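Local coordinates for protein alanine racemase 1 (Caldanaerobacter subterraneus subsp. tengcongensis MB4, PDB 4Y2W) that belongs to the alanine racemase family and pairs an N-terminal TIM-barrel domain with a C-terminal domain rich in beta strands, at residues A[95-106]-A[118-129]. The protein carries 1 engineered substitution. Residues are numbered along the deposited sequence; the frame is centred on the assembly and turned at random.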
# COMPACT_ATOMS: atom_id res chain seq x y z
N ARG A 95 22.46 -14.42 10.32
CA ARG A 95 23.24 -13.79 11.39
C ARG A 95 22.36 -12.91 12.27
O ARG A 95 22.52 -12.88 13.49
CB ARG A 95 24.39 -12.96 10.80
CG ARG A 95 25.43 -12.52 11.83
CD ARG A 95 26.66 -11.90 11.18
NE ARG A 95 26.40 -10.54 10.69
CZ ARG A 95 26.37 -9.45 11.46
NH1 ARG A 95 26.56 -9.53 12.78
NH2 ARG A 95 26.13 -8.26 10.91
N GLN A 96 21.41 -12.22 11.65
CA GLN A 96 20.59 -11.22 12.33
C GLN A 96 19.59 -11.83 13.30
O GLN A 96 19.44 -11.35 14.43
CB GLN A 96 19.85 -10.36 11.29
CG GLN A 96 20.76 -9.62 10.31
CD GLN A 96 21.68 -8.63 11.01
OE1 GLN A 96 21.31 -7.48 11.24
NE2 GLN A 96 22.89 -9.07 11.34
N ILE A 97 18.91 -12.89 12.88
CA ILE A 97 17.91 -13.56 13.73
C ILE A 97 18.53 -14.22 14.96
O ILE A 97 17.90 -14.28 16.02
CB ILE A 97 17.07 -14.60 12.95
CG1 ILE A 97 17.96 -15.67 12.29
CG2 ILE A 97 16.21 -13.91 11.91
CD1 ILE A 97 17.19 -16.83 11.71
N VAL A 98 19.77 -14.70 14.82
CA VAL A 98 20.51 -15.26 15.95
C VAL A 98 20.98 -14.14 16.88
O VAL A 98 20.92 -14.28 18.11
CB VAL A 98 21.72 -16.09 15.47
CG1 VAL A 98 22.57 -16.55 16.65
CG2 VAL A 98 21.25 -17.29 14.66
N LYS A 99 21.45 -13.04 16.29
CA LYS A 99 21.99 -11.91 17.05
C LYS A 99 20.93 -11.26 17.94
O LYS A 99 21.17 -11.00 19.11
CB LYS A 99 22.58 -10.87 16.09
CG LYS A 99 23.38 -9.77 16.77
CD LYS A 99 24.05 -8.88 15.73
CE LYS A 99 24.88 -7.78 16.38
NZ LYS A 99 25.32 -6.76 15.39
N HIS A 100 19.75 -11.02 17.37
CA HIS A 100 18.68 -10.32 18.08
C HIS A 100 17.65 -11.28 18.68
O HIS A 100 16.57 -10.85 19.10
CB HIS A 100 18.03 -9.28 17.16
CG HIS A 100 18.96 -8.16 16.78
ND1 HIS A 100 19.54 -8.07 15.54
CD2 HIS A 100 19.41 -7.11 17.49
CE1 HIS A 100 20.30 -6.99 15.49
NE2 HIS A 100 20.24 -6.39 16.67
N ASP A 101 17.99 -12.57 18.72
CA ASP A 101 17.21 -13.56 19.45
C ASP A 101 15.76 -13.62 18.97
O ASP A 101 14.82 -13.31 19.70
CB ASP A 101 17.29 -13.28 20.96
CG ASP A 101 16.76 -14.43 21.80
OD1 ASP A 101 16.90 -15.59 21.37
OD2 ASP A 101 16.19 -14.16 22.89
N LEU A 102 15.60 -14.02 17.71
CA LEU A 102 14.29 -14.13 17.09
C LEU A 102 13.95 -15.59 16.82
O LEU A 102 14.78 -16.35 16.33
CB LEU A 102 14.25 -13.33 15.78
CG LEU A 102 14.44 -11.82 15.92
CD1 LEU A 102 14.64 -11.18 14.56
CD2 LEU A 102 13.26 -11.18 16.63
N THR A 103 12.73 -15.98 17.16
CA THR A 103 12.26 -17.34 16.93
C THR A 103 11.99 -17.53 15.43
O THR A 103 11.39 -16.66 14.79
CB THR A 103 10.99 -17.63 17.74
OG1 THR A 103 11.15 -17.15 19.08
CG2 THR A 103 10.70 -19.13 17.77
N GLN A 104 12.45 -18.65 14.89
CA GLN A 104 12.35 -18.94 13.47
C GLN A 104 11.52 -20.19 13.19
O GLN A 104 11.57 -21.17 13.94
CB GLN A 104 13.75 -19.12 12.87
CG GLN A 104 13.79 -19.39 11.37
CD GLN A 104 13.21 -18.25 10.55
OE1 GLN A 104 13.50 -17.08 10.81
NE2 GLN A 104 12.39 -18.59 9.56
N THR A 105 10.76 -20.15 12.10
CA THR A 105 9.98 -21.29 11.65
C THR A 105 10.88 -22.25 10.87
O THR A 105 11.68 -21.82 10.04
CB THR A 105 8.81 -20.83 10.78
OG1 THR A 105 7.92 -20.03 11.57
CG2 THR A 105 8.05 -22.02 10.22
N VAL A 106 10.74 -23.55 11.14
CA VAL A 106 11.55 -24.58 10.49
C VAL A 106 10.70 -25.80 10.13
O VAL A 106 9.92 -26.28 10.94
CB VAL A 106 12.71 -25.03 11.40
CG1 VAL A 106 13.60 -26.04 10.67
CG2 VAL A 106 13.52 -23.84 11.88
N GLU A 118 25.11 -21.17 12.56
CA GLU A 118 25.19 -19.76 12.93
C GLU A 118 24.99 -19.55 14.43
O GLU A 118 25.59 -18.65 15.02
CB GLU A 118 24.15 -18.95 12.13
CG GLU A 118 24.28 -17.44 12.25
CD GLU A 118 25.55 -16.89 11.62
OE1 GLU A 118 25.97 -17.40 10.56
OE2 GLU A 118 26.12 -15.94 12.19
N SER A 119 24.14 -20.37 15.05
CA SER A 119 23.91 -20.33 16.50
C SER A 119 25.18 -20.64 17.28
O SER A 119 25.49 -19.98 18.28
CB SER A 119 22.83 -21.35 16.90
OG SER A 119 21.82 -21.45 15.92
N LEU A 120 25.91 -21.66 16.83
CA LEU A 120 27.16 -22.07 17.45
C LEU A 120 28.29 -21.09 17.14
O LEU A 120 29.19 -20.90 17.96
CB LEU A 120 27.54 -23.49 17.00
CG LEU A 120 26.54 -24.58 17.39
CD1 LEU A 120 26.88 -25.91 16.71
CD2 LEU A 120 26.48 -24.75 18.91
N LYS A 121 28.23 -20.47 15.97
CA LYS A 121 29.20 -19.46 15.57
C LYS A 121 29.14 -18.20 16.44
O LYS A 121 30.15 -17.52 16.61
CB LYS A 121 28.99 -19.10 14.10
CG LYS A 121 30.05 -18.19 13.50
CD LYS A 121 29.87 -18.10 11.99
CE LYS A 121 30.69 -16.97 11.40
NZ LYS A 121 30.41 -16.80 9.94
N GLN A 122 27.96 -17.89 16.98
CA GLN A 122 27.79 -16.74 17.87
C GLN A 122 27.65 -17.14 19.34
O GLN A 122 27.46 -16.27 20.20
CB GLN A 122 26.58 -15.93 17.44
CG GLN A 122 26.71 -15.31 16.06
CD GLN A 122 25.49 -14.50 15.67
OE1 GLN A 122 25.06 -14.54 14.51
NE2 GLN A 122 24.92 -13.78 16.62
N ASN A 123 27.72 -18.44 19.62
CA ASN A 123 27.64 -18.98 20.99
C ASN A 123 26.31 -18.67 21.69
O ASN A 123 26.26 -18.51 22.91
CB ASN A 123 28.82 -18.49 21.84
CG ASN A 123 30.16 -18.68 21.14
OD1 ASN A 123 30.91 -17.71 20.94
ND2 ASN A 123 30.47 -19.91 20.75
N LYS A 124 25.24 -18.60 20.90
CA LYS A 124 23.88 -18.42 21.41
C LYS A 124 23.05 -19.61 20.93
O LYS A 124 23.52 -20.43 20.14
CB LYS A 124 23.27 -17.11 20.91
CG LYS A 124 24.00 -15.85 21.37
CD LYS A 124 23.41 -14.57 20.79
CE LYS A 124 22.37 -13.93 21.71
NZ LYS A 124 21.10 -14.72 21.82
N ARG A 125 21.81 -19.69 21.42
CA ARG A 125 20.91 -20.78 21.04
C ARG A 125 19.68 -20.23 20.31
O ARG A 125 18.96 -19.39 20.84
CB ARG A 125 20.49 -21.58 22.29
CG ARG A 125 21.64 -21.90 23.24
CD ARG A 125 21.57 -23.32 23.77
NE ARG A 125 20.38 -23.59 24.56
CZ ARG A 125 19.98 -24.80 24.96
NH1 ARG A 125 20.69 -25.88 24.64
NH2 ARG A 125 18.87 -24.93 25.68
N ALA A 126 19.45 -20.72 19.09
CA ALA A 126 18.38 -20.21 18.24
C ALA A 126 17.06 -20.93 18.50
O ALA A 126 16.90 -22.11 18.17
CB ALA A 126 18.76 -20.34 16.77
N LYS A 127 16.11 -20.21 19.10
CA LYS A 127 14.77 -20.74 19.34
C LYS A 127 14.08 -21.03 18.01
O LYS A 127 14.19 -20.23 17.08
CB LYS A 127 13.95 -19.75 20.17
CG LYS A 127 14.41 -19.63 21.61
CD LYS A 127 13.67 -18.54 22.38
CE LYS A 127 14.35 -17.19 22.25
NZ LYS A 127 13.75 -16.15 23.14
N VAL A 128 13.39 -22.16 17.91
CA VAL A 128 12.66 -22.52 16.68
C VAL A 128 11.32 -23.17 16.98
O VAL A 128 11.17 -23.89 17.97
CB VAL A 128 13.47 -23.47 15.76
CG1 VAL A 128 14.68 -22.76 15.19
CG2 VAL A 128 13.87 -24.74 16.49
N HIS A 129 10.36 -22.91 16.10
CA HIS A 129 9.04 -23.52 16.15
C HIS A 129 8.85 -24.34 14.88
O HIS A 129 9.11 -23.85 13.78
CB HIS A 129 7.95 -22.45 16.23
CG HIS A 129 7.80 -21.85 17.59
ND1 HIS A 129 6.62 -21.26 18.01
CD2 HIS A 129 8.65 -21.76 18.64
CE1 HIS A 129 6.76 -20.83 19.25
NE2 HIS A 129 7.99 -21.12 19.65
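Lys-127 reaches across to Asp-101 and Thr-103. Its CB lies 4.0 Å from Thr-103 OG1, near CG2 too. The chain runs extended through CG and CD, then bends at chi3 (-89°). That bend brings CE and NZ up to the carboxylate oxygens of Asp-101, CE nearest OD1. NZ forms a salt bridge with Asp-101 OD2 at 3.2 Å, from 37° above the carboxylate plane. Lys-124 NZ, 4.3 Å from Asp-101 OD1, is too far for a salt bridge. Thr-103 turns its methyl to the other strand, where CG2 meets His-129 CD2 obliquely at 3.4 Å. His-129 NE2 is hydrogen-bonded to Glu-163 OE1, and Thr-103 OG1 to Tyr-62 OH.

Strands 103-106 and 126-131 are adjacent parallel staves of the eight-stranded TIM barrel, joined by helix 109-121 in a beta-alpha-beta crossover. Gln-104 N donates a hydrogen bond to Lys-127 O, His-129 N to Gln-104 O at 3.0 Å, and Val-106 N to His-129 O. Val-106 CG2 packs on Val-128 CG1 at 3.7 Å.

Outside the ring of strands, Val-98 of helix 94-99 points at helix 109-121. Its CG2 rests on Glu-118 CG at 3.9 Å, and it touches Leu-115. Asn-123, with positive phi, ends that helix in a Schellman motif.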